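Local coordinates for adenylate cyclase-like protein (Chlamydia trachomatis, PDB 4QO6) that forms part of the inner membrane ring of the type III secretion system, this chain being the periplasmic region of the protein CdsD, at residues D177-R180 / T181-E185; G105-T109 / E110-A114; P203-E206 / G207-L211; S95-P98 / G99-V102. One frame throughout, in Å; residues are numbered along the deposited sequence.

The four contacts run in series along an extended chain, each local to a few neighbouring residues. Contacts 4 and 2 share strand 100-107: the first is the type II turn that leads into it, the second the helix cap that follows its end, with centres about 22 Å apart. Contact 1 lies in the next domain, on helix 176-187, and contact 3 starts the terminal helix 205-214, some 25 Å further on between centres. Contacts 1 and 4 are partly buried, each sending a phenylalanine inward; contacts 2 and 3 are surface contacts. Their chemistry runs from a helical CH-pi pair through a threonine N-cap with a glutamine-to-backbone bond beside it and a thinly covered helix start to a serine hydroxyl bonded across a turn.

Contact 1. Residues D177-R180 / T181-E185; sequences DKFR and TVVQE
Helix 176-187 crosses over from strand 164-172 to strand 194-202 in the BON domain, and on its inner side Val183 sits over one face of the Phe179 ring, one turn back. The methyl CG2 does the touching: it stands 3.9 Å from the centroid of the Phe179 ring, 22° off the normal, a CH-pi contact displaced toward the rim, with Val183 CG2 to Phe179 CE2 at 3.7 Å. Val183 swings CG2 back beside its N, where it meets both the ring and Phe179 O.

The same pair is tied through the backbone, Val183 N giving its proton to Phe179 O at 2.8 Å. This helix packs on the sheet of the beta-alpha-beta unit: Phe179 reaches Ile171 and Val199 of the two flanking strands and meets the Phe153 ring edge-to-face, while Val183 rests on Leu167.

The outward side is polar. Asp177 OD1 and Arg180 NH1 form a salt bridge of 2.6 Å; the arginine gets there by bending about its CG-CD bond (chi3 -47°), which turns the guanidinium back toward the start of the helix. Thr181 N bonds to Asp177 O at 3.3 Å, and the Thr181 hydroxyl OG1 lies 3.1 Å from that same oxygen. Further along, Gln184 N donates to Arg180 O.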
ATOM      1  N   ASP A 177     -20.240  -8.266  26.262  1.00 57.28           N
ATOM      2  CA  ASP A 177     -20.666  -8.704  24.910  1.00 57.47           C
ATOM      3  C   ASP A 177     -20.831  -7.568  23.877  1.00 53.23           C
ATOM      4  O   ASP A 177     -20.533  -7.749  22.702  1.00 51.38           O
ATOM      5  CB  ASP A 177     -21.956  -9.523  25.003  1.00 63.61           C
ATOM      6  CG  ASP A 177     -21.722 -10.918  25.585  1.00 67.29           C
ATOM      7  OD1 ASP A 177     -20.580 -11.411  25.541  1.00 66.78           O
ATOM      8  OD2 ASP A 177     -22.677 -11.524  26.100  1.00 76.26           O
ATOM      9  N   LYS A 178     -21.294  -6.405  24.314  1.00 47.35           N
ATOM     10  CA  LYS A 178     -21.316  -5.233  23.452  1.00 49.24           C
ATOM     11  C   LYS A 178     -19.895  -4.830  23.030  1.00 49.19           C
ATOM     12  O   LYS A 178     -19.653  -4.498  21.869  1.00 47.80           O
ATOM     13  CB  LYS A 178     -22.006  -4.066  24.162  1.00 48.45           C
ATOM     14  CG  LYS A 178     -21.996  -2.746  23.393  1.00 48.53           C
ATOM     15  CD  LYS A 178     -23.215  -1.891  23.713  1.00 48.87           C
ATOM     16  CE  LYS A 178     -22.957  -0.389  23.636  1.00 52.82           C
ATOM     17  NZ  LYS A 178     -22.701   0.198  25.001  1.00 53.73           N
ATOM     18  N   PHE A 179     -18.968  -4.861  23.984  1.00 46.85           N
ATOM     19  CA  PHE A 179     -17.571  -4.501  23.731  1.00 47.15           C
ATOM     20  C   PHE A 179     -16.837  -5.462  22.781  1.00 45.11           C
ATOM     21  O   PHE A 179     -16.127  -5.024  21.890  1.00 45.22           O
ATOM     22  CB  PHE A 179     -16.786  -4.383  25.039  1.00 45.22           C
ATOM     23  CG  PHE A 179     -15.403  -3.817  24.846  1.00 44.74           C
ATOM     24  CD1 PHE A 179     -15.234  -2.503  24.426  1.00 43.94           C
ATOM     25  CD2 PHE A 179     -14.269  -4.603  25.066  1.00 44.79           C
ATOM     26  CE1 PHE A 179     -13.960  -1.971  24.248  1.00 44.56           C
ATOM     27  CE2 PHE A 179     -12.985  -4.077  24.881  1.00 43.51           C
ATOM     28  CZ  PHE A 179     -12.834  -2.763  24.476  1.00 41.53           C
ATOM     29  N   ARG A 180     -16.996  -6.761  22.997  1.00 47.66           N
ATOM     30  CA  ARG A 180     -16.520  -7.797  22.077  1.00 51.15           C
ATOM     31  C   ARG A 180     -16.956  -7.525  20.631  1.00 52.12           C
ATOM     32  O   ARG A 180     -16.215  -7.748  19.683  1.00 51.53           O
ATOM     33  CB  ARG A 180     -17.097  -9.127  22.534  1.00 57.74           C
ATOM     34  CG  ARG A 180     -16.670 -10.348  21.737  1.00 66.33           C
ATOM     35  CD  ARG A 180     -16.750 -11.620  22.584  1.00 73.87           C
ATOM     36  NE  ARG A 180     -16.133 -11.443  23.920  1.00 78.11           N
ATOM     37  CZ  ARG A 180     -16.760 -11.533  25.102  1.00 73.28           C
ATOM     38  NH1 ARG A 180     -18.055 -11.825  25.179  1.00 74.40           N
ATOM     39  NH2 ARG A 180     -16.079 -11.336  26.231  1.00 66.70           N
ATOM     40  N   THR A 181     -18.188  -7.062  20.484  1.00 54.60           N
ATOM     41  CA  THR A 181     -18.751  -6.687  19.190  1.00 51.77           C
ATOM     42  C   THR A 181     -18.046  -5.438  18.649  1.00 52.55           C
ATOM     43  O   THR A 181     -17.601  -5.422  17.505  1.00 56.24           O
ATOM     44  CB  THR A 181     -20.286  -6.488  19.339  1.00 51.28           C
ATOM     45  OG1 THR A 181     -20.875  -7.773  19.575  1.00 52.68           O
ATOM     46  CG2 THR A 181     -20.935  -5.839  18.114  1.00 49.45           C
ATOM     47  N   VAL A 182     -17.924  -4.405  19.478  1.00 46.41           N
ATOM     48  CA  VAL A 182     -17.215  -3.216  19.081  1.00 45.56           C
ATOM     49  C   VAL A 182     -15.767  -3.528  18.662  1.00 48.93           C
ATOM     50  O   VAL A 182     -15.248  -2.916  17.714  1.00 48.75           O
ATOM     51  CB  VAL A 182     -17.216  -2.176  20.199  1.00 43.40           C
ATOM     52  CG1 VAL A 182     -16.214  -1.061  19.934  1.00 43.46           C
ATOM     53  CG2 VAL A 182     -18.615  -1.610  20.360  1.00 47.15           C
ATOM     54  N   VAL A 183     -15.114  -4.455  19.353  1.00 44.91           N
ATOM     55  CA  VAL A 183     -13.755  -4.821  18.972  1.00 45.54           C
ATOM     56  C   VAL A 183     -13.706  -5.538  17.618  1.00 44.79           C
ATOM     57  O   VAL A 183     -12.837  -5.249  16.824  1.00 41.51           O
ATOM     58  CB  VAL A 183     -13.036  -5.597  20.087  1.00 47.04           C
ATOM     59  CG1 VAL A 183     -11.740  -6.227  19.595  1.00 45.72           C
ATOM     60  CG2 VAL A 183     -12.743  -4.642  21.248  1.00 49.77           C
ATOM     61  N   GLN A 184     -14.627  -6.457  17.343  1.00 53.24           N
ATOM     62  CA  GLN A 184     -14.687  -7.097  16.018  1.00 58.15           C
ATOM     63  C   GLN A 184     -14.699  -6.058  14.901  1.00 57.17           C
ATOM     64  O   GLN A 184     -13.956  -6.158  13.930  1.00 56.76           O
ATOM     65  CB  GLN A 184     -15.933  -7.978  15.885  1.00 63.61           C
ATOM     66  CG  GLN A 184     -15.785  -9.331  16.542  1.00 70.68           C
ATOM     67  CD  GLN A 184     -14.542 -10.048  16.052  1.00 80.06           C
ATOM     68  OE1 GLN A 184     -14.272 -10.093  14.845  1.00 85.76           O
ATOM     69  NE2 GLN A 184     -13.761 -10.591  16.983  1.00 80.00           N
ATOM     70  N   GLU A 185     -15.539  -5.052  15.072  1.00 56.79           N
ATOM     71  CA  GLU A 185     -15.746  -4.019  14.072  1.00 57.84           C
ATOM     72  C   GLU A 185     -14.515  -3.116  13.882  1.00 57.67           C
ATOM     73  O   GLU A 185     -14.237  -2.688  12.757  1.00 59.31           O
ATOM     74  CB  GLU A 185     -16.999  -3.195  14.431  1.00 59.42           C
ATOM     75  CG  GLU A 185     -18.291  -4.022  14.432  1.00 64.50           C
ATOM     76  CD  GLU A 185     -19.503  -3.304  15.034  1.00 68.63           C
ATOM     77  OE1 GLU A 185     -19.400  -2.124  15.458  1.00 60.69           O
ATOM     78  OE2 GLU A 185     -20.581  -3.944  15.079  1.00 76.31           O
TER

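Contact 2. Residues G105-T109 / E110-A114; sequences GYLKT and EEQAA
Thr109 holds OG1 between its backbone N and carbonyl carbon (chi1 54°), which points the hydroxyl at the first turn of the helix, while Gln112, with CG anti to its carbonyl carbon (chi1 -66°) and extended beyond, runs back toward the strand. The two side chains cross at about a right angle, Gln112 CG packing against Thr109 OG1 at 3.6 Å. Gln112 N points almost straight at the hydroxyl oxygen, but the bond from Gln112 N to Thr109 OG1 is weak, at 3.5 Å.

The amide end of Gln112 makes the shorter return bond. Lys108 N donates to Gln112 OE1 at 3.0 Å, the donor tilted 30° from the plane of the amide carbonyl, and Lys108 CB lies against the same oxygen. Gln112 is thus engaged at both ends, by its backbone N and by its side-chain oxygen. Ala113 N bonds to Thr109 O at 3.1 Å, starting the helical pattern.

Leu107, the last strand residue, covers the inner side of this turn: its CD1 reaches Gln112 O at 3.6 Å and Ala113 CA at 3.7 Å, and the side chain also touches Val134 of the neighbouring strand. Glu110 faces the other way and bonds to Gln139 through OE2.

A threonine N-cap of this kind begins helix 110-123, the crossover helix between parallel strands 100-107 and 130-136 in the beta-alpha-beta unit of the PD2 domain.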
ATOM      1  N   GLY A 105       2.562   1.417   2.977  1.00 21.76           N
ATOM      2  CA  GLY A 105       3.141   1.394   4.333  1.00 22.02           C
ATOM      3  C   GLY A 105       2.433   2.377   5.269  1.00 25.03           C
ATOM      4  O   GLY A 105       1.374   2.898   4.924  1.00 26.11           O
ATOM      5  N   TYR A 106       3.049   2.663   6.424  1.00 25.98           N
ATOM      6  CA  TYR A 106       2.514   3.549   7.468  1.00 27.93           C
ATOM      7  C   TYR A 106       3.406   4.750   7.678  1.00 26.89           C
ATOM      8  O   TYR A 106       4.584   4.600   7.612  1.00 31.43           O
ATOM      9  CB  TYR A 106       2.426   2.786   8.828  1.00 28.28           C
ATOM     10  CG  TYR A 106       1.462   1.650   8.764  1.00 26.76           C
ATOM     11  CD1 TYR A 106       0.104   1.877   8.872  1.00 26.58           C
ATOM     12  CD2 TYR A 106       1.900   0.353   8.522  1.00 25.90           C
ATOM     13  CE1 TYR A 106      -0.801   0.834   8.746  1.00 27.96           C
ATOM     14  CE2 TYR A 106       1.003  -0.691   8.424  1.00 27.12           C
ATOM     15  CZ  TYR A 106      -0.335  -0.445   8.546  1.00 26.94           C
ATOM     16  OH  TYR A 106      -1.222  -1.487   8.432  1.00 29.78           O
ATOM     17  N   LEU A 107       2.837   5.919   7.907  1.00 29.81           N
ATOM     18  CA  LEU A 107       3.542   7.106   8.420  1.00 37.10           C
ATOM     19  C   LEU A 107       2.761   7.528   9.663  1.00 41.22           C
ATOM     20  O   LEU A 107       1.619   7.108   9.857  1.00 39.31           O
ATOM     21  CB  LEU A 107       3.586   8.290   7.406  1.00 38.15           C
ATOM     22  CG  LEU A 107       4.429   8.019   6.146  1.00 40.22           C
ATOM     23  CD1 LEU A 107       4.268   9.028   5.037  1.00 41.66           C
ATOM     24  CD2 LEU A 107       5.890   7.911   6.536  1.00 42.57           C
ATOM     25  N   LYS A 108       3.389   8.349  10.495  1.00 45.48           N
ATOM     26  CA  LYS A 108       2.876   8.669  11.813  1.00 46.52           C
ATOM     27  C   LYS A 108       1.851   9.750  11.670  1.00 45.20           C
ATOM     28  O   LYS A 108       0.776   9.594  12.188  1.00 42.99           O
ATOM     29  CB  LYS A 108       4.002   9.114  12.746  1.00 51.86           C
ATOM     30  CG  LYS A 108       3.588   9.329  14.189  1.00 62.17           C
ATOM     31  CD  LYS A 108       3.813   8.089  15.045  1.00 71.46           C
ATOM     32  CE  LYS A 108       3.127   8.216  16.408  1.00 76.70           C
ATOM     33  NZ  LYS A 108       2.971   6.897  17.093  1.00 79.41           N
ATOM     34  N   THR A 109       2.175  10.815  10.928  1.00 44.70           N
ATOM     35  CA  THR A 109       1.325  12.007  10.819  1.00 47.00           C
ATOM     36  C   THR A 109       1.170  12.542   9.399  1.00 44.53           C
ATOM     37  O   THR A 109       1.933  12.157   8.519  1.00 45.98           O
ATOM     38  CB  THR A 109       1.945  13.169  11.637  1.00 50.98           C
ATOM     39  OG1 THR A 109       3.309  13.377  11.223  1.00 49.04           O
ATOM     40  CG2 THR A 109       1.888  12.859  13.129  1.00 47.80           C
ATOM     41  N   GLU A 110       0.229  13.470   9.198  1.00 44.07           N
ATOM     42  CA  GLU A 110       0.062  14.180   7.902  1.00 51.01           C
ATOM     43  C   GLU A 110       1.294  14.983   7.463  1.00 51.07           C
ATOM     44  O   GLU A 110       1.458  15.278   6.269  1.00 40.96           O
ATOM     45  CB  GLU A 110      -1.133  15.159   7.914  1.00 53.59           C
ATOM     46  CG  GLU A 110      -2.510  14.527   7.871  1.00 61.30           C
ATOM     47  CD  GLU A 110      -3.342  14.773   9.135  1.00 73.20           C
ATOM     48  OE1 GLU A 110      -3.172  15.824   9.814  1.00 78.08           O
ATOM     49  OE2 GLU A 110      -4.199  13.915   9.451  1.00 72.70           O
ATOM     50  N   GLU A 111       2.118  15.379   8.436  1.00 56.86           N
ATOM     51  CA  GLU A 111       3.328  16.151   8.163  1.00 58.39           C
ATOM     52  C   GLU A 111       4.389  15.253   7.501  1.00 55.22           C
ATOM     53  O   GLU A 111       5.030  15.646   6.529  1.00 56.04           O
ATOM     54  CB  GLU A 111       3.863  16.788   9.444  1.00 60.95           C
ATOM     55  CG  GLU A 111       2.964  17.896  10.019  1.00 68.60           C
ATOM     56  CD  GLU A 111       1.967  17.417  11.092  1.00 72.13           C
ATOM     57  OE1 GLU A 111       2.408  17.013  12.191  1.00 68.99           O
ATOM     58  OE2 GLU A 111       0.735  17.458  10.853  1.00 74.34           O
ATOM     59  N   GLN A 112       4.559  14.049   8.032  1.00 51.63           N
ATOM     60  CA  GLN A 112       5.373  13.029   7.381  1.00 49.52           C
ATOM     61  C   GLN A 112       4.841  12.629   5.995  1.00 42.14           C
ATOM     62  O   GLN A 112       5.629  12.362   5.080  1.00 36.39           O
ATOM     63  CB  GLN A 112       5.454  11.794   8.228  1.00 50.95           C
ATOM     64  CG  GLN A 112       6.188  11.963   9.525  1.00 53.16           C
ATOM     65  CD  GLN A 112       6.673  10.617  10.002  1.00 57.34           C
ATOM     66  OE1 GLN A 112       5.923   9.866  10.614  1.00 52.33           O
ATOM     67  NE2 GLN A 112       7.927  10.280   9.678  1.00 64.34           N
ATOM     68  N   ALA A 113       3.528  12.601   5.847  1.00 34.46           N
ATOM     69  CA  ALA A 113       2.925  12.411   4.522  1.00 37.39           C
ATOM     70  C   ALA A 113       3.315  13.498   3.533  1.00 37.38           C
ATOM     71  O   ALA A 113       3.588  13.206   2.372  1.00 33.73           O
ATOM     72  CB  ALA A 113       1.406  12.298   4.605  1.00 34.28           C
ATOM     73  N   ALA A 114       3.323  14.750   3.983  1.00 37.21           N
ATOM     74  CA  ALA A 114       3.785  15.861   3.146  1.00 41.90           C
ATOM     75  C   ALA A 114       5.295  15.818   2.837  1.00 37.96           C
ATOM     76  O   ALA A 114       5.711  16.180   1.732  1.00 40.87           O
ATOM     77  CB  ALA A 114       3.421  17.201   3.778  1.00 43.29           C
TER

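Contact 3. Residues P203-E206 / G207-L211; sequences PAEE and GVIDL
Pro203 and Ala204 lead in an extended path into the first turn of helix 205-214, where Val208 N reaches back to Ala204 O at 3.2 Å. Ala204 is the N-cap residue of this terminal helix, which follows strand 194-202. The next bond is straighter: Ile209 N donates to Glu205 O at 2.9 Å with an angle of 174° at the hydrogen. Val208 N has a weak second bond to Glu205 O, so its one proton is shared between two carbonyls. Asp210 N then bonds to Glu206 O at 3.2 Å.

Side-chain contacts here are sparse and lie on the surface. Ile209 sends CG1 back beside its own N (chi1 -80°), setting that branch 3.5 Å from Glu205 O; its CD1 crosses the extended Glu205 chain at a slant, 4.1 Å from Glu205 OE2. Asp210 turns to a long, weak ion pair with Arg214 one turn on. Before the helix, the pyrrolidine ring of Pro203 meets Val208 obliquely. The valine branch that does so lies anti to its carbonyl carbon, and this methyl, Val208 CG2, sits 3.5 Å from Pro203 CG.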
ATOM      1  N   PRO A 203     -16.001  -5.810  37.744  1.00 43.78           N
ATOM      2  CA  PRO A 203     -17.234  -6.350  38.313  1.00 42.51           C
ATOM      3  C   PRO A 203     -17.929  -5.250  39.125  1.00 38.09           C
ATOM      4  O   PRO A 203     -17.301  -4.264  39.538  1.00 32.02           O
ATOM      5  CB  PRO A 203     -16.726  -7.440  39.235  1.00 44.80           C
ATOM      6  CG  PRO A 203     -15.449  -6.823  39.773  1.00 48.33           C
ATOM      7  CD  PRO A 203     -14.892  -5.898  38.711  1.00 44.46           C
ATOM      8  N   ALA A 204     -19.223  -5.441  39.334  1.00 39.67           N
ATOM      9  CA  ALA A 204     -20.020  -4.628  40.239  1.00 34.96           C
ATOM     10  C   ALA A 204     -19.342  -4.521  41.604  1.00 35.85           C
ATOM     11  O   ALA A 204     -18.927  -5.533  42.171  1.00 36.34           O
ATOM     12  CB  ALA A 204     -21.408  -5.252  40.362  1.00 36.25           C
ATOM     13  N   GLU A 205     -19.157  -3.291  42.090  1.00 33.78           N
ATOM     14  CA  GLU A 205     -18.472  -3.063  43.354  1.00 34.13           C
ATOM     15  C   GLU A 205     -19.228  -3.765  44.495  1.00 36.03           C
ATOM     16  O   GLU A 205     -18.598  -4.305  45.419  1.00 32.37           O
ATOM     17  CB  GLU A 205     -18.344  -1.558  43.690  1.00 33.71           C
ATOM     18  CG  GLU A 205     -17.449  -1.295  44.891  1.00 33.72           C
ATOM     19  CD  GLU A 205     -17.622   0.061  45.565  1.00 32.89           C
ATOM     20  OE1 GLU A 205     -18.575   0.782  45.276  1.00 27.96           O
ATOM     21  OE2 GLU A 205     -16.795   0.406  46.429  1.00 32.65           O
ATOM     22  N   GLU A 206     -20.559  -3.722  44.436  1.00 37.50           N
ATOM     23  CA  GLU A 206     -21.433  -4.407  45.418  1.00 44.84           C
ATOM     24  C   GLU A 206     -21.196  -5.931  45.444  1.00 45.01           C
ATOM     25  O   GLU A 206     -21.197  -6.545  46.517  1.00 41.04           O
ATOM     26  CB  GLU A 206     -22.922  -4.053  45.184  1.00 48.20           C
ATOM     27  CG  GLU A 206     -23.279  -2.645  45.691  1.00 52.54           C
ATOM     28  CD  GLU A 206     -24.653  -2.117  45.249  1.00 61.31           C
ATOM     29  OE1 GLU A 206     -24.726  -0.942  44.759  1.00 57.16           O
ATOM     30  OE2 GLU A 206     -25.664  -2.855  45.426  1.00 65.02           O
ATOM     31  N   GLY A 207     -20.933  -6.514  44.274  1.00 45.96           N
ATOM     32  CA  GLY A 207     -20.554  -7.926  44.178  1.00 45.07           C
ATOM     33  C   GLY A 207     -19.185  -8.212  44.782  1.00 43.34           C
ATOM     34  O   GLY A 207     -18.973  -9.270  45.304  1.00 44.75           O
ATOM     35  N   VAL A 208     -18.247  -7.273  44.708  1.00 44.48           N
ATOM     36  CA  VAL A 208     -16.911  -7.491  45.285  1.00 44.73           C
ATOM     37  C   VAL A 208     -16.987  -7.372  46.801  1.00 46.14           C
ATOM     38  O   VAL A 208     -16.478  -8.231  47.508  1.00 45.48           O
ATOM     39  CB  VAL A 208     -15.854  -6.480  44.760  1.00 45.19           C
ATOM     40  CG1 VAL A 208     -14.540  -6.605  45.528  1.00 43.85           C
ATOM     41  CG2 VAL A 208     -15.612  -6.668  43.266  1.00 43.75           C
ATOM     42  N   ILE A 209     -17.590  -6.283  47.281  1.00 45.14           N
ATOM     43  CA  ILE A 209     -17.848  -6.083  48.697  1.00 47.03           C
ATOM     44  C   ILE A 209     -18.424  -7.329  49.353  1.00 51.39           C
ATOM     45  O   ILE A 209     -18.012  -7.671  50.460  1.00 49.79           O
ATOM     46  CB  ILE A 209     -18.790  -4.895  48.929  1.00 49.73           C
ATOM     47  CG1 ILE A 209     -17.986  -3.605  48.839  1.00 47.30           C
ATOM     48  CG2 ILE A 209     -19.478  -4.983  50.302  1.00 53.02           C
ATOM     49  CD1 ILE A 209     -18.853  -2.378  48.629  1.00 49.98           C
ATOM     50  N   ASP A 210     -19.323  -8.002  48.636  1.00 52.98           N
ATOM     51  CA  ASP A 210     -20.016  -9.225  49.075  1.00 60.94           C
ATOM     52  C   ASP A 210     -19.207 -10.534  49.128  1.00 65.61           C
ATOM     53  O   ASP A 210     -19.460 -11.402  49.973  1.00 72.34           O
ATOM     54  CB  ASP A 210     -21.187  -9.484  48.139  1.00 64.79           C
ATOM     55  CG  ASP A 210     -22.264 -10.294  48.786  1.00 71.94           C
ATOM     56  OD1 ASP A 210     -23.016  -9.694  49.591  1.00 76.05           O
ATOM     57  OD2 ASP A 210     -22.351 -11.513  48.495  1.00 70.25           O
ATOM     58  N   LEU A 211     -18.287 -10.715  48.194  1.00 62.52           N
ATOM     59  CA  LEU A 211     -17.391 -11.852  48.250  1.00 63.98           C
ATOM     60  C   LEU A 211     -16.294 -11.625  49.322  1.00 62.53           C
ATOM     61  O   LEU A 211     -15.782 -12.575  49.911  1.00 60.01           O
ATOM     62  CB  LEU A 211     -16.818 -12.144  46.856  1.00 67.38           C
ATOM     63  CG  LEU A 211     -17.894 -12.589  45.841  1.00 71.63           C
ATOM     64  CD1 LEU A 211     -17.388 -12.565  44.402  1.00 72.13           C
ATOM     65  CD2 LEU A 211     -18.449 -13.967  46.186  1.00 69.07           C
TER

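Contact 4. Residues S95-P98 / G99-V102; sequences SPEP and GIFV
Pro96 lays the CD corner of its ring against Val102, Pro96 CD standing 3.5 Å from Val102 CG2, tighter than usual for two carbons, with the two side chains crossing at about a right angle. The same carbon, Pro96 CD, is also 3.5 Å from Ile100 O.

That carbonyl is held by the residue before the proline. Ser95 has OG anti to its backbone N (chi1 174°), and this carries the hydroxyl across to the opposing strand, where Ser95 OG donates to Ile100 O in a short bond of 2.6 Å, tilted 26° from the carbonyl plane. Ser95 CA adds a CH...O contact to the same oxygen.

The chain reverses between these residues in a type II beta turn from Glu97 to Ile100, closed by Ile100 N donating to Glu97 O at 2.8 Å. Gly99 occupies the turn position with positive phi (80°), which favours glycine, and its N bonds to Asp71 OD2. The hairpin connects strands 92-95 and 100-107 of the PD2 domain.

On the outer side, Glu97 and Ile100 lie side by side and point the same way, with Glu97 CG 3.7 Å from Ile100 CG1. Phe101 projects from the other side of the strand, its CD1 4.1 Å from Ser95 CB; its ring packs against Val74 and Trp75 of helix 71-83 and meets Phe124 edge-to-face.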
ATOM      1  N   SER A  95       4.641  -2.401  -8.250  1.00 22.56           N
ATOM      2  CA  SER A  95       3.910  -2.195  -9.457  1.00 23.90           C
ATOM      3  C   SER A  95       3.076  -3.439  -9.754  1.00 26.57           C
ATOM      4  O   SER A  95       3.663  -4.462 -10.105  1.00 24.30           O
ATOM      5  CB  SER A  95       4.857  -2.047 -10.624  1.00 22.51           C
ATOM      6  OG  SER A  95       4.066  -1.975 -11.815  1.00 22.64           O
ATOM      7  N   PRO A  96       1.730  -3.346  -9.646  1.00 26.28           N
ATOM      8  CA  PRO A  96       0.925  -4.540  -9.899  1.00 27.81           C
ATOM      9  C   PRO A  96       0.706  -4.730 -11.415  1.00 30.49           C
ATOM     10  O   PRO A  96       0.259  -5.759 -11.863  1.00 28.96           O
ATOM     11  CB  PRO A  96      -0.381  -4.225  -9.191  1.00 25.83           C
ATOM     12  CG  PRO A  96      -0.467  -2.743  -9.299  1.00 27.29           C
ATOM     13  CD  PRO A  96       0.927  -2.265  -9.059  1.00 26.32           C
ATOM     14  N   GLU A  97       1.026  -3.730 -12.208  1.00 31.44           N
ATOM     15  CA  GLU A  97       1.067  -3.956 -13.646  1.00 31.21           C
ATOM     16  C   GLU A  97       1.808  -2.864 -14.397  1.00 27.88           C
ATOM     17  O   GLU A  97       1.989  -1.770 -13.875  1.00 27.33           O
ATOM     18  CB  GLU A  97      -0.320  -4.151 -14.214  1.00 33.27           C
ATOM     19  CG  GLU A  97      -1.370  -3.205 -13.700  1.00 38.19           C
ATOM     20  CD  GLU A  97      -2.514  -3.090 -14.659  1.00 44.00           C
ATOM     21  OE1 GLU A  97      -2.256  -3.205 -15.872  1.00 53.43           O
ATOM     22  OE2 GLU A  97      -3.664  -2.892 -14.216  1.00 50.03           O
ATOM     23  N   PRO A  98       2.241  -3.182 -15.626  1.00 27.99           N
ATOM     24  CA  PRO A  98       3.027  -2.274 -16.436  1.00 25.10           C
ATOM     25  C   PRO A  98       2.426  -0.858 -16.392  1.00 22.64           C
ATOM     26  O   PRO A  98       1.237  -0.682 -16.573  1.00 22.17           O
ATOM     27  CB  PRO A  98       2.939  -2.909 -17.827  1.00 27.00           C
ATOM     28  CG  PRO A  98       2.930  -4.408 -17.500  1.00 26.69           C
ATOM     29  CD  PRO A  98       2.050  -4.505 -16.296  1.00 26.51           C
ATOM     30  N   GLY A  99       3.243   0.132 -16.031  1.00 20.10           N
ATOM     31  CA  GLY A  99       2.782   1.487 -16.008  1.00 19.02           C
ATOM     32  C   GLY A  99       1.966   1.906 -14.799  1.00 19.72           C
ATOM     33  O   GLY A  99       1.546   3.043 -14.761  1.00 21.96           O
ATOM     34  N   ILE A 100       1.789   1.056 -13.801  1.00 19.99           N
ATOM     35  CA  ILE A 100       1.089   1.445 -12.565  1.00 23.19           C
ATOM     36  C   ILE A 100       2.043   1.202 -11.399  1.00 21.45           C
ATOM     37  O   ILE A 100       2.498   0.054 -11.217  1.00 16.62           O
ATOM     38  CB  ILE A 100      -0.169   0.586 -12.249  1.00 28.17           C
ATOM     39  CG1 ILE A 100      -1.184   0.515 -13.406  1.00 32.87           C
ATOM     40  CG2 ILE A 100      -0.886   1.131 -11.034  1.00 30.20           C
ATOM     41  CD1 ILE A 100      -1.745   1.847 -13.853  1.00 31.62           C
ATOM     42  N   PHE A 101       2.329   2.271 -10.623  1.00 18.89           N
ATOM     43  CA  PHE A 101       3.152   2.169  -9.413  1.00 17.52           C
ATOM     44  C   PHE A 101       2.292   2.450  -8.158  1.00 20.50           C
ATOM     45  O   PHE A 101       1.443   3.352  -8.169  1.00 20.65           O
ATOM     46  CB  PHE A 101       4.347   3.144  -9.455  1.00 16.21           C
ATOM     47  CG  PHE A 101       5.316   2.839 -10.563  1.00 15.31           C
ATOM     48  CD1 PHE A 101       6.262   1.846 -10.418  1.00 15.13           C
ATOM     49  CD2 PHE A 101       5.197   3.436 -11.758  1.00 13.80           C
ATOM     50  CE1 PHE A 101       7.111   1.519 -11.427  1.00 14.32           C
ATOM     51  CE2 PHE A 101       6.073   3.152 -12.760  1.00 13.99           C
ATOM     52  CZ  PHE A 101       7.015   2.183 -12.598  1.00 14.22           C
ATOM     53  N   VAL A 102       2.555   1.681  -7.088  1.00 19.82           N
ATOM     54  CA  VAL A 102       1.806   1.721  -5.846  1.00 21.06           C
ATOM     55  C   VAL A 102       2.787   1.894  -4.695  1.00 21.02           C
ATOM     56  O   VAL A 102       3.753   1.144  -4.595  1.00 18.41           O
ATOM     57  CB  VAL A 102       1.037   0.413  -5.613  1.00 22.04           C
ATOM     58  CG1 VAL A 102       0.314   0.449  -4.268  1.00 22.76           C
ATOM     59  CG2 VAL A 102       0.021   0.176  -6.736  1.00 23.92           C
TER